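Local coordinates for protein 11R-lipoxygenase (Gersemia fruticosa, PDB 3VF1) that probably inserts both atoms of molecular oxygen into polyunsaturated fatty acids at a non-heme iron centre, as a calcium-dependent lipoxygenase, at residues N161-W167 / V405-N410; F180-P186 / T433-N437; M20-I24 / I106-D110; E82-I86 / T149-Q153; P281-E285 / Y295-K299. All blocks are in the same frame, centred on the assembly; numbering follows the deposited sequence.

Contact 1. Residues N161-W167 / V405-N410; sequences NKKLYKW and VSSWRN
Arg409, Trp408 and Tyr165 bury the most surface in this contact. The chain leaves a helix at 161-164 and runs on extended through Tyr165-Trp167, past the C-terminal end of helix 369-410; the CA atoms of Lys162 and Arg409 come within 4.7 Å. Arg409 (m, t, p) lays its guanidinium between Trp167 CD1 over one face and Lys162 CG over the other; its NH1 donates to Tyr165 O at 3.1 Å and its NE forms a salt bridge with Asp533, which also accepts from Trp167 NE1. Lys162 NZ donates to Arg409 O (2.7 Å). The Tyr165 ring (m) stacks face-to-face on the five-membered ring of Trp408 (m), centroids 4.0 Å apart and planes at 22°. Val405 CG1 sits 3.6 Å above the centroid of the Trp167 six-membered ring, a CH-pi contact. The contact joins helix 148-164, which also packs on the PLAT beta sandwich, to helix 369-410, which carries iron ligands His392 and His397. Helix 428-438 packs against Tyr165 and Trp408 through Met429, while helix 525-538 flanks Trp167.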
# COMPACT_ATOMS: atom_id res chain seq x y z
N ASN A 161 2.63 -24.97 5.10
CA ASN A 161 2.78 -23.63 4.55
C ASN A 161 4.21 -23.11 4.61
O ASN A 161 4.66 -22.42 3.69
CB ASN A 161 1.83 -22.66 5.25
CG ASN A 161 0.39 -22.83 4.81
OD1 ASN A 161 0.11 -23.30 3.71
ND2 ASN A 161 -0.54 -22.43 5.68
N LYS A 162 4.93 -23.43 5.68
CA LYS A 162 6.31 -22.99 5.82
C LYS A 162 7.17 -23.45 4.65
O LYS A 162 8.20 -22.85 4.36
CB LYS A 162 6.92 -23.51 7.13
CG LYS A 162 6.65 -22.62 8.34
CD LYS A 162 7.63 -22.94 9.46
CE LYS A 162 7.38 -22.08 10.69
NZ LYS A 162 6.09 -22.42 11.36
N LYS A 163 6.75 -24.52 3.98
CA LYS A 163 7.51 -25.08 2.88
C LYS A 163 7.26 -24.31 1.58
O LYS A 163 8.08 -24.33 0.67
CB LYS A 163 7.16 -26.56 2.69
CG LYS A 163 7.45 -27.42 3.90
CD LYS A 163 7.12 -28.88 3.65
CE LYS A 163 7.45 -29.74 4.85
NZ LYS A 163 7.13 -31.18 4.62
N LEU A 164 6.11 -23.64 1.51
CA LEU A 164 5.74 -22.89 0.31
C LEU A 164 6.13 -21.43 0.41
O LEU A 164 6.41 -20.78 -0.61
CB LEU A 164 4.23 -23.00 0.08
CG LEU A 164 3.68 -24.41 -0.16
CD1 LEU A 164 2.17 -24.38 -0.29
CD2 LEU A 164 4.32 -25.02 -1.40
N TYR A 165 6.16 -20.90 1.63
CA TYR A 165 6.43 -19.48 1.84
C TYR A 165 7.70 -19.27 2.66
O TYR A 165 7.66 -19.15 3.88
CB TYR A 165 5.23 -18.83 2.54
CG TYR A 165 3.94 -18.94 1.76
CD1 TYR A 165 3.64 -18.04 0.75
CD2 TYR A 165 3.03 -19.95 2.03
CE1 TYR A 165 2.46 -18.14 0.03
CE2 TYR A 165 1.85 -20.06 1.32
CZ TYR A 165 1.57 -19.16 0.32
OH TYR A 165 0.40 -19.26 -0.39
N LYS A 166 8.83 -19.22 1.96
CA LYS A 166 10.13 -19.02 2.60
C LYS A 166 10.55 -17.56 2.49
O LYS A 166 9.99 -16.80 1.70
CB LYS A 166 11.19 -19.89 1.92
CG LYS A 166 10.78 -21.35 1.75
CD LYS A 166 11.39 -22.24 2.82
CE LYS A 166 11.06 -21.76 4.22
NZ LYS A 166 11.36 -22.79 5.25
N TRP A 167 11.53 -17.17 3.30
CA TRP A 167 12.11 -15.83 3.20
C TRP A 167 13.11 -15.77 2.05
O TRP A 167 14.08 -16.53 2.02
CB TRP A 167 12.80 -15.44 4.51
CG TRP A 167 11.86 -15.27 5.66
CD1 TRP A 167 11.72 -16.10 6.73
CD2 TRP A 167 10.93 -14.20 5.86
NE1 TRP A 167 10.76 -15.61 7.59
CE2 TRP A 167 10.26 -14.45 7.07
CE3 TRP A 167 10.59 -13.06 5.12
CZ2 TRP A 167 9.27 -13.60 7.57
CZ3 TRP A 167 9.62 -12.22 5.62
CH2 TRP A 167 8.97 -12.49 6.83
N VAL A 405 4.01 -12.66 4.69
CA VAL A 405 4.84 -13.86 4.69
C VAL A 405 4.78 -14.56 6.04
O VAL A 405 4.68 -15.79 6.11
CB VAL A 405 6.31 -13.53 4.35
CG1 VAL A 405 7.18 -14.77 4.46
CG2 VAL A 405 6.40 -12.93 2.95
N SER A 406 4.85 -13.78 7.12
CA SER A 406 4.84 -14.35 8.46
C SER A 406 3.48 -14.98 8.78
O SER A 406 3.41 -15.96 9.52
CB SER A 406 5.18 -13.28 9.51
OG SER A 406 5.22 -13.85 10.80
N SER A 407 2.42 -14.41 8.22
CA SER A 407 1.08 -14.96 8.42
C SER A 407 1.00 -16.39 7.90
O SER A 407 0.48 -17.28 8.57
CB SER A 407 0.03 -14.10 7.71
OG SER A 407 -0.12 -12.84 8.35
N TRP A 408 1.52 -16.60 6.69
CA TRP A 408 1.48 -17.92 6.06
C TRP A 408 2.36 -18.92 6.80
O TRP A 408 2.07 -20.12 6.82
CB TRP A 408 1.91 -17.83 4.60
CG TRP A 408 0.85 -17.28 3.69
CD1 TRP A 408 0.74 -16.01 3.23
CD2 TRP A 408 -0.26 -18.01 3.15
NE1 TRP A 408 -0.37 -15.89 2.42
CE2 TRP A 408 -1.00 -17.10 2.36
CE3 TRP A 408 -0.70 -19.33 3.25
CZ2 TRP A 408 -2.16 -17.48 1.68
CZ3 TRP A 408 -1.85 -19.70 2.57
CH2 TRP A 408 -2.56 -18.78 1.80
N ARG A 409 3.43 -18.44 7.41
CA ARG A 409 4.43 -19.31 8.03
C ARG A 409 4.11 -19.69 9.48
O ARG A 409 4.61 -20.70 9.97
CB ARG A 409 5.80 -18.64 7.99
CG ARG A 409 6.41 -18.55 6.61
CD ARG A 409 7.66 -17.68 6.61
NE ARG A 409 8.63 -18.10 7.60
CZ ARG A 409 9.43 -19.16 7.47
NH1 ARG A 409 9.38 -19.91 6.39
NH2 ARG A 409 10.29 -19.46 8.44
N ASN A 410 3.29 -18.89 10.16
CA ASN A 410 3.10 -19.08 11.59
C ASN A 410 1.64 -19.17 12.05
O ASN A 410 1.38 -19.61 13.17
CB ASN A 410 3.80 -17.95 12.35
CG ASN A 410 5.27 -17.85 12.02
OD1 ASN A 410 6.09 -18.58 12.57
ND2 ASN A 410 5.61 -16.95 11.10

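Contact 2. Residues F180-P186 / T433-N437; sequences FVDAEEP and TLGRN
Arg436 sets one face of its guanidinium against Phe180 CB, which is 3.3 Å from Arg436 NH1, while its NH2 lies 3.9 Å from Val181 CG1. The side chain reaches there through chi1 m, chi2 t and chi3 m, and the charge is met by a salt bridge from NH2 to Glu401, whose carboxylate also accepts from Val181 N. Residues 180-186 form an irregular, largely extended strip, with helical backbone angles at Glu184 (-78/-36) and again at Pro186 (-56/-33), that passes across one turn of helix 428-438; the closest CA pair is Pro186 with Thr433, 5.8 Å apart. Water 1 fills the gap between them: it accepts from Arg436 NH2 at 2.8 Å and lies 3.0 Å from both Val181 O and Ala183 O. The contact sets this strip against a helix of the lipoxygenase catalytic domain. The iron site is near: the side chain of Leu434 is about 11 Å from the iron and about 7 Å from that of Ile698, an iron ligand, and Glu401 lies on the helix that supplies His392 and His397. Farther along, Thr433 (m) presses CG2 to within 3.4 Å of Glu185 C and 3.6 Å of Pro186 N, and Pro186 CG meets Leu434 CB at 4.1 Å. Asn437 (m) donates from ND2 to Glu184 O at 3.1 Å, and its OD1 accepts from Arg172.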
# COMPACT_ATOMS: atom_id res chain seq x y z
N PHE A 180 11.35 -10.50 2.50
CA PHE A 180 10.37 -10.67 1.43
C PHE A 180 10.19 -12.15 1.11
O PHE A 180 10.99 -12.98 1.52
CB PHE A 180 10.82 -9.91 0.18
CG PHE A 180 12.20 -10.26 -0.29
CD1 PHE A 180 13.32 -9.76 0.35
CD2 PHE A 180 12.38 -11.10 -1.39
CE1 PHE A 180 14.59 -10.08 -0.08
CE2 PHE A 180 13.65 -11.42 -1.83
CZ PHE A 180 14.76 -10.91 -1.18
N VAL A 181 9.12 -12.47 0.38
CA VAL A 181 8.83 -13.85 0.02
C VAL A 181 9.82 -14.34 -1.03
O VAL A 181 10.31 -13.56 -1.84
CB VAL A 181 7.40 -14.01 -0.53
CG1 VAL A 181 7.29 -13.39 -1.92
CG2 VAL A 181 7.01 -15.48 -0.56
N ASP A 182 10.10 -15.64 -1.01
CA ASP A 182 10.98 -16.24 -2.00
C ASP A 182 10.17 -16.63 -3.23
O ASP A 182 9.39 -17.59 -3.20
CB ASP A 182 11.67 -17.48 -1.42
CG ASP A 182 12.62 -18.13 -2.41
OD1 ASP A 182 12.59 -17.76 -3.60
OD2 ASP A 182 13.40 -19.01 -1.99
N ALA A 183 10.35 -15.88 -4.31
CA ALA A 183 9.66 -16.15 -5.57
C ALA A 183 10.39 -15.47 -6.71
O ALA A 183 10.72 -14.28 -6.63
CB ALA A 183 8.22 -15.68 -5.50
N GLU A 184 10.64 -16.21 -7.79
CA GLU A 184 11.38 -15.67 -8.93
C GLU A 184 10.47 -14.80 -9.79
O GLU A 184 10.91 -13.78 -10.33
CB GLU A 184 11.96 -16.81 -9.77
CG GLU A 184 12.86 -16.34 -10.90
CD GLU A 184 13.57 -17.48 -11.59
OE1 GLU A 184 13.54 -18.62 -11.06
OE2 GLU A 184 14.17 -17.25 -12.66
N GLU A 185 9.21 -15.19 -9.90
CA GLU A 185 8.23 -14.44 -10.67
C GLU A 185 6.85 -14.58 -10.05
O GLU A 185 6.64 -15.44 -9.19
CB GLU A 185 8.19 -14.94 -12.12
CG GLU A 185 9.54 -14.95 -12.82
CD GLU A 185 9.43 -15.33 -14.29
OE1 GLU A 185 8.30 -15.26 -14.83
OE2 GLU A 185 10.46 -15.69 -14.90
N PRO A 186 5.90 -13.73 -10.46
CA PRO A 186 4.54 -13.85 -9.94
C PRO A 186 3.95 -15.24 -10.14
O PRO A 186 3.17 -15.70 -9.31
CB PRO A 186 3.76 -12.82 -10.76
CG PRO A 186 4.77 -11.81 -11.17
CD PRO A 186 6.04 -12.59 -11.38
N THR A 433 6.59 -9.01 -5.99
CA THR A 433 7.43 -9.91 -6.78
C THR A 433 7.60 -9.32 -8.17
O THR A 433 8.69 -9.36 -8.75
CB THR A 433 6.83 -11.32 -6.88
OG1 THR A 433 6.73 -11.90 -5.58
CG2 THR A 433 7.70 -12.21 -7.76
N LEU A 434 6.51 -8.78 -8.71
CA LEU A 434 6.55 -8.11 -10.00
C LEU A 434 7.41 -6.85 -9.89
O LEU A 434 8.22 -6.56 -10.77
CB LEU A 434 5.14 -7.74 -10.46
CG LEU A 434 5.03 -7.05 -11.82
CD1 LEU A 434 5.36 -8.03 -12.94
CD2 LEU A 434 3.64 -6.46 -12.02
N GLY A 435 7.22 -6.11 -8.80
CA GLY A 435 7.98 -4.89 -8.57
C GLY A 435 9.47 -5.14 -8.54
O GLY A 435 10.26 -4.36 -9.08
N ARG A 436 9.87 -6.25 -7.92
CA ARG A 436 11.29 -6.59 -7.82
C ARG A 436 11.91 -6.88 -9.18
O ARG A 436 13.13 -6.94 -9.30
CB ARG A 436 11.48 -7.79 -6.88
CG ARG A 436 11.60 -7.41 -5.42
CD ARG A 436 11.90 -8.62 -4.54
NE ARG A 436 10.71 -9.44 -4.32
CZ ARG A 436 9.81 -9.22 -3.37
NH1 ARG A 436 9.94 -8.19 -2.54
NH2 ARG A 436 8.76 -10.03 -3.24
N ASN A 437 11.08 -7.05 -10.20
CA ASN A 437 11.57 -7.32 -11.55
C ASN A 437 11.33 -6.18 -12.54
O ASN A 437 12.14 -5.94 -13.42
CB ASN A 437 10.94 -8.60 -12.09
CG ASN A 437 11.32 -9.83 -11.28
OD1 ASN A 437 12.40 -9.89 -10.70
ND2 ASN A 437 10.43 -10.81 -11.24
O HOH W 1 9.88 -12.25 -4.53

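Contact 3. Residues M20-I24 / I106-D110; sequences MKYKI and IEKID
Two extended strands run antiparallel, their short axes 4.6 Å apart at closest approach and 158° between N-to-C directions. Lys23 and Glu107 form the hydrogen-bonded pair: Lys23 N donates to Glu107 O and Glu107 N to Lys23 O, each at 2.9 Å and with angles of 170° and 168°. Ile24 and Ile106 are the next, non-hydrogen-bonded pair, with CA atoms 4.4 Å apart; Ile106 CA also makes a CA-H...O contact of 3.5 Å to Lys23 O. Side chains alternate between the faces. Lys23 and Glu107 share one face, both with chi1 t, and Lys23 CD comes 4.1 Å from Glu107 OE1. Ile24 and Ile106, both m, t rotamers, share the other, CG1 to CG1 at 4.1 Å. Toward the start of the first strand, Tyr22 (m) has its CE1 3.6 Å from Lys108 CE, which lies at the ring edge, and Met20 CE reaches Ile109 CG1 at 3.5 Å; Lys21 CE approaches Ile109 CD1 at 3.7 Å. The polar ends find other partners: Tyr22 OH bonds with Val78 O, and Lys108 NZ with Gly81 O. This is the central strand pair of one sheet of the PLAT beta sandwich. Strands 70-77 and 116-124 flank it, while Ile24 and Ile106 face inward onto strand 40-46, and Ile106 also touches strand 83-90 of the opposing sheet.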
# COMPACT_ATOMS: atom_id res chain seq x y z
N MET A 20 -26.41 -41.37 8.08
CA MET A 20 -26.37 -39.92 8.24
C MET A 20 -26.47 -39.21 6.89
O MET A 20 -25.62 -39.40 6.02
CB MET A 20 -25.07 -39.51 8.93
CG MET A 20 -25.05 -38.06 9.39
SD MET A 20 -26.39 -37.69 10.53
CE MET A 20 -27.30 -36.48 9.59
N LYS A 21 -27.50 -38.39 6.74
CA LYS A 21 -27.69 -37.61 5.52
C LYS A 21 -26.93 -36.28 5.58
O LYS A 21 -26.95 -35.59 6.60
CB LYS A 21 -29.18 -37.36 5.27
CG LYS A 21 -29.88 -36.54 6.35
CD LYS A 21 -29.95 -35.06 5.99
CE LYS A 21 -30.70 -34.27 7.05
NZ LYS A 21 -30.78 -32.82 6.72
N TYR A 22 -26.26 -35.93 4.49
CA TYR A 22 -25.52 -34.68 4.39
C TYR A 22 -25.91 -33.91 3.14
O TYR A 22 -25.80 -34.42 2.02
CB TYR A 22 -24.01 -34.96 4.33
CG TYR A 22 -23.42 -35.53 5.60
CD1 TYR A 22 -23.82 -35.07 6.85
CD2 TYR A 22 -22.46 -36.53 5.55
CE1 TYR A 22 -23.28 -35.59 8.00
CE2 TYR A 22 -21.92 -37.06 6.70
CZ TYR A 22 -22.33 -36.59 7.93
OH TYR A 22 -21.79 -37.11 9.07
N LYS A 23 -26.37 -32.67 3.32
CA LYS A 23 -26.67 -31.80 2.20
C LYS A 23 -25.54 -30.80 1.99
O LYS A 23 -25.52 -29.74 2.62
CB LYS A 23 -28.00 -31.07 2.42
CG LYS A 23 -28.39 -30.16 1.26
CD LYS A 23 -29.78 -29.59 1.46
CE LYS A 23 -30.21 -28.75 0.27
NZ LYS A 23 -31.62 -28.27 0.39
N ILE A 24 -24.61 -31.14 1.11
CA ILE A 24 -23.43 -30.32 0.87
C ILE A 24 -23.66 -29.34 -0.28
O ILE A 24 -23.92 -29.75 -1.41
CB ILE A 24 -22.21 -31.20 0.54
CG1 ILE A 24 -22.00 -32.24 1.64
CG2 ILE A 24 -20.97 -30.35 0.36
CD1 ILE A 24 -20.95 -33.28 1.32
N ILE A 106 -22.68 -27.25 4.68
CA ILE A 106 -23.14 -28.61 4.90
C ILE A 106 -24.27 -28.65 5.92
O ILE A 106 -24.06 -28.39 7.10
CB ILE A 106 -21.99 -29.51 5.40
CG1 ILE A 106 -20.81 -29.44 4.42
CG2 ILE A 106 -22.47 -30.95 5.55
CD1 ILE A 106 -19.60 -30.22 4.87
N GLU A 107 -25.47 -28.97 5.46
CA GLU A 107 -26.63 -29.09 6.34
C GLU A 107 -26.86 -30.54 6.73
O GLU A 107 -26.85 -31.43 5.88
CB GLU A 107 -27.88 -28.51 5.68
CG GLU A 107 -29.13 -28.63 6.54
CD GLU A 107 -30.30 -27.84 5.98
OE1 GLU A 107 -30.17 -27.28 4.87
OE2 GLU A 107 -31.35 -27.79 6.65
N LYS A 108 -27.08 -30.77 8.02
CA LYS A 108 -27.30 -32.12 8.53
C LYS A 108 -28.20 -32.06 9.76
O LYS A 108 -28.78 -31.01 10.06
CB LYS A 108 -25.97 -32.78 8.89
CG LYS A 108 -25.28 -32.15 10.09
CD LYS A 108 -24.00 -32.89 10.45
CE LYS A 108 -24.29 -34.23 11.13
NZ LYS A 108 -24.89 -34.07 12.48
N ILE A 109 -28.32 -33.18 10.46
CA ILE A 109 -29.12 -33.24 11.68
C ILE A 109 -28.42 -34.06 12.76
O ILE A 109 -27.94 -35.16 12.50
CB ILE A 109 -30.52 -33.84 11.41
CG1 ILE A 109 -30.39 -35.18 10.68
CG2 ILE A 109 -31.37 -32.87 10.61
CD1 ILE A 109 -31.71 -35.79 10.26
N ASP A 110 -28.36 -33.50 13.96
CA ASP A 110 -27.73 -34.18 15.09
C ASP A 110 -28.68 -35.23 15.68
O ASP A 110 -29.73 -34.90 16.23
CB ASP A 110 -27.31 -33.18 16.18
CG ASP A 110 -28.40 -32.16 16.49
OD1 ASP A 110 -29.57 -32.38 16.11
OD2 ASP A 110 -28.08 -31.13 17.13

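Contact 4. Residues E82-I86 / T149-Q153; sequences EIAMI and TIAEQ
A classic beta bulge shapes the strand side of this contact: Ala84 and Met85 both face Thr45 on the neighbouring strand, and the helical backbone angles of Ala84 (-92/-31), followed by the extended ones of Met85 (-161/166), let both consecutive side chains point toward the helix instead of alternating. Met85 buries the most surface. With chi1 p, chi2 t and chi3 p it extends from the strand and then turns its methyl aside, so that Met85 CE lies 3.5 Å from Ile150 CD1, 3.8 Å from Thr149 O and 3.9 Å from Thr149 OG1, while SD touches Gln153 CG at 3.8 Å. Ala84 CB adds a contact of 4.0 Å to Ile150 CD1, which the m, m rotamer of Ile150 carries toward the strand. This is how the PLAT beta sandwich meets helix 148-164, which leads on toward the catalytic part of the chain. The strand and helix axes run at 26° to each other and approach to 9.7 Å at their closest, so that Met85 and Ile150 do most of the reaching across; the closest CA pair, Ala84 with Ile150, is 7.6 Å apart. Thr149, Ile150 and Gln153 form the touching side of the helix, with Gln153 N bonded to Thr149 O at 3.2 Å. Gln153 also lies on Val132 and Tyr134 of strand 130-134, and Thr149 on Thr45. Ile83 and Ile86 point into the sandwich, against strands 100-109 and 116-124.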
# COMPACT_ATOMS: atom_id res chain seq x y z
N GLU A 82 -20.90 -32.95 15.13
CA GLU A 82 -20.63 -31.58 14.69
C GLU A 82 -19.40 -31.55 13.80
O GLU A 82 -18.33 -32.02 14.20
CB GLU A 82 -20.43 -30.65 15.88
CG GLU A 82 -21.70 -30.36 16.66
CD GLU A 82 -21.64 -29.03 17.40
OE1 GLU A 82 -20.58 -28.72 17.98
OE2 GLU A 82 -22.65 -28.30 17.39
N ILE A 83 -19.54 -31.00 12.60
CA ILE A 83 -18.44 -30.96 11.65
C ILE A 83 -17.50 -29.81 12.00
O ILE A 83 -17.89 -28.64 12.00
CB ILE A 83 -18.94 -30.77 10.21
CG1 ILE A 83 -20.13 -31.69 9.92
CG2 ILE A 83 -17.80 -31.04 9.22
CD1 ILE A 83 -20.77 -31.46 8.57
N ALA A 84 -16.25 -30.15 12.31
CA ALA A 84 -15.26 -29.16 12.70
C ALA A 84 -14.47 -28.67 11.48
O ALA A 84 -14.03 -27.53 11.44
CB ALA A 84 -14.32 -29.74 13.74
N MET A 85 -14.30 -29.55 10.50
CA MET A 85 -13.54 -29.22 9.30
C MET A 85 -13.87 -30.17 8.16
O MET A 85 -14.47 -31.22 8.37
CB MET A 85 -12.04 -29.27 9.60
CG MET A 85 -11.52 -30.66 9.90
SD MET A 85 -9.80 -30.66 10.45
CE MET A 85 -9.96 -29.86 12.04
N ILE A 86 -13.46 -29.79 6.96
CA ILE A 86 -13.65 -30.63 5.78
C ILE A 86 -12.33 -30.73 5.03
O ILE A 86 -11.47 -29.87 5.16
CB ILE A 86 -14.71 -30.04 4.83
CG1 ILE A 86 -14.19 -28.76 4.17
CG2 ILE A 86 -16.00 -29.78 5.58
CD1 ILE A 86 -15.17 -28.11 3.21
N THR A 149 -8.51 -32.85 17.45
CA THR A 149 -8.55 -32.87 15.99
C THR A 149 -8.14 -31.52 15.40
O THR A 149 -7.41 -31.47 14.40
CB THR A 149 -9.95 -33.27 15.46
OG1 THR A 149 -9.95 -33.25 14.03
CG2 THR A 149 -11.02 -32.31 15.97
N ILE A 150 -8.60 -30.44 16.02
CA ILE A 150 -8.22 -29.09 15.59
C ILE A 150 -6.74 -28.86 15.85
O ILE A 150 -5.99 -28.43 14.97
CB ILE A 150 -9.01 -28.02 16.35
CG1 ILE A 150 -10.51 -28.17 16.10
CG2 ILE A 150 -8.55 -26.62 15.95
CD1 ILE A 150 -10.95 -27.80 14.70
N ALA A 151 -6.32 -29.16 17.08
CA ALA A 151 -4.95 -28.89 17.53
C ALA A 151 -3.91 -29.62 16.68
O ALA A 151 -2.81 -29.10 16.46
CB ALA A 151 -4.80 -29.28 18.99
N GLU A 152 -4.25 -30.81 16.21
CA GLU A 152 -3.32 -31.59 15.40
C GLU A 152 -3.28 -31.10 13.96
O GLU A 152 -2.25 -31.16 13.30
CB GLU A 152 -3.69 -33.08 15.44
CG GLU A 152 -3.41 -33.75 16.77
CD GLU A 152 -3.68 -35.25 16.74
OE1 GLU A 152 -4.18 -35.74 15.71
OE2 GLU A 152 -3.37 -35.92 17.75
N GLN A 153 -4.42 -30.60 13.48
CA GLN A 153 -4.51 -30.12 12.11
C GLN A 153 -3.77 -28.80 11.93
O GLN A 153 -2.95 -28.67 11.01
CB GLN A 153 -5.98 -29.94 11.71
CG GLN A 153 -6.18 -29.48 10.28
CD GLN A 153 -5.47 -30.37 9.28
OE1 GLN A 153 -4.68 -29.90 8.46
NE2 GLN A 153 -5.75 -31.67 9.33

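Contact 5. Residues P281-E285 / Y295-K299; sequences PVKNE and YTLEK
Asn284 takes chi1 near 180° with chi2 at 68°, a conformation that carries OD1 to the start of the helix that begins at Leu297. There Asn284 OD1 accepts from Leu297 N at 2.8 Å with an angle of 161°, and lies 3.3 Å from Thr296 CA and 3.5 Å from Thr296 CB. Thr296 is itself the N-cap: its p rotamer places OG1 3.3 Å from Lys299 N, a capping bond at 160°. Two side chains therefore satisfy amides in the first turn, OG1 from within the segment and OD1 from across the contact. The CA atoms of Asn284 and Leu297 are 5.3 Å apart, the closest pair, and Asn284 lies in a weakly bonded helix at about 284-285. The arrangement joins two short helices of the lipoxygenase catalytic domain, 284-287 and 297-302, which lie close together in the chain beside the five-stranded antiparallel sheet. Apolar contact supplements the polar one. Leu297 (t, p) turns CD2 to Val282, 3.4 Å from its O and 3.7 Å from its CG1; Val282 is in the t rotamer, and both side chains touch Leu276. Val282 further rests on Ala348 of strand 344-350 and Ile361 of strand 361-362, so the sheet backs this apolar side. Glu298, folded by its m, p rotamer, brings OE1 to 4.2 Å from Asn284 CB.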
# COMPACT_ATOMS: atom_id res chain seq x y z
N PRO A 281 21.20 29.39 5.79
CA PRO A 281 21.28 30.75 6.33
C PRO A 281 20.27 31.72 5.72
O PRO A 281 20.67 32.66 5.03
CB PRO A 281 22.71 31.17 5.98
CG PRO A 281 23.01 30.44 4.72
CD PRO A 281 22.31 29.11 4.85
N VAL A 282 18.99 31.50 5.97
CA VAL A 282 17.95 32.41 5.51
C VAL A 282 17.89 33.63 6.41
O VAL A 282 17.67 33.52 7.61
CB VAL A 282 16.56 31.73 5.51
CG1 VAL A 282 15.47 32.73 5.17
CG2 VAL A 282 16.54 30.56 4.53
N LYS A 283 18.09 34.81 5.81
CA LYS A 283 18.07 36.05 6.57
C LYS A 283 16.73 36.76 6.42
O LYS A 283 16.06 36.65 5.39
CB LYS A 283 19.21 36.97 6.11
CG LYS A 283 20.58 36.34 6.20
CD LYS A 283 20.84 35.78 7.60
CE LYS A 283 22.18 35.07 7.68
NZ LYS A 283 22.38 34.45 9.02
N ASN A 284 16.34 37.48 7.46
CA ASN A 284 15.06 38.17 7.50
C ASN A 284 14.85 39.08 6.29
O ASN A 284 13.75 39.17 5.76
CB ASN A 284 14.94 38.98 8.79
CG ASN A 284 13.60 39.68 8.92
OD1 ASN A 284 12.56 39.04 9.09
ND2 ASN A 284 13.61 41.01 8.86
N GLU A 285 15.92 39.74 5.86
CA GLU A 285 15.84 40.67 4.73
C GLU A 285 15.30 39.97 3.48
O GLU A 285 14.63 40.59 2.66
CB GLU A 285 17.21 41.29 4.44
CG GLU A 285 17.90 40.82 3.15
CD GLU A 285 19.26 40.17 3.40
OE1 GLU A 285 19.82 40.34 4.50
OE2 GLU A 285 19.77 39.48 2.49
N TYR A 295 6.00 41.20 11.54
CA TYR A 295 6.67 39.94 11.83
C TYR A 295 8.05 39.86 11.20
O TYR A 295 8.26 40.26 10.06
CB TYR A 295 5.83 38.75 11.34
CG TYR A 295 4.79 38.29 12.33
CD1 TYR A 295 3.67 39.05 12.60
CD2 TYR A 295 4.94 37.08 13.00
CE1 TYR A 295 2.72 38.63 13.51
CE2 TYR A 295 3.99 36.65 13.90
CZ TYR A 295 2.88 37.42 14.15
OH TYR A 295 1.94 37.00 15.06
N THR A 296 9.00 39.34 11.97
CA THR A 296 10.32 39.01 11.46
C THR A 296 10.43 37.50 11.38
O THR A 296 9.64 36.79 12.00
CB THR A 296 11.43 39.55 12.38
OG1 THR A 296 11.27 39.02 13.70
CG2 THR A 296 11.38 41.07 12.44
N LEU A 297 11.40 37.01 10.63
CA LEU A 297 11.62 35.57 10.51
C LEU A 297 11.74 34.94 11.89
O LEU A 297 11.21 33.86 12.14
CB LEU A 297 12.88 35.29 9.69
CG LEU A 297 13.20 33.82 9.46
CD1 LEU A 297 12.02 33.10 8.82
CD2 LEU A 297 14.44 33.68 8.59
N GLU A 298 12.43 35.64 12.79
CA GLU A 298 12.67 35.14 14.14
C GLU A 298 11.36 35.01 14.92
O GLU A 298 11.12 34.01 15.58
CB GLU A 298 13.64 36.05 14.89
CG GLU A 298 15.07 36.05 14.35
CD GLU A 298 15.22 36.82 13.05
OE1 GLU A 298 14.26 37.51 12.64
OE2 GLU A 298 16.31 36.75 12.44
N LYS A 299 10.53 36.04 14.83
CA LYS A 299 9.25 36.04 15.53
C LYS A 299 8.33 34.96 14.99
O LYS A 299 7.62 34.30 15.74
CB LYS A 299 8.57 37.41 15.40
CG LYS A 299 7.25 37.53 16.14
CD LYS A 299 6.65 38.92 16.00
CE LYS A 299 5.30 39.02 16.68
NZ LYS A 299 4.69 40.37 16.54

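How the contacts relate
Contacts 3 and 4 both belong to the PLAT sandwich and touch through Ile106 CG2 and Ile83 CD1, 3.5 Å apart: contact 3 is a backbone-bonded strand pair, contact 4 a side-chain meeting of the other sheet with helix 148-164. That same helix runs on into contact 1, about 22 Å away between centres, where aromatic stacking and charged groups replace aliphatic packing. Contacts 1 and 2 adjoin, Lys166 O lying 3.0 Å from Asp182 N, a probable hydrogen bond; contact 2 combines a bridging water with a direct hydrogen bond and packing. Contact 5 depends on helix capping. All are partly buried, but contact 2 lies about 16 Å from the chain's centre, contacts 3 and 5 about 43 and 40 Å (centre to centre).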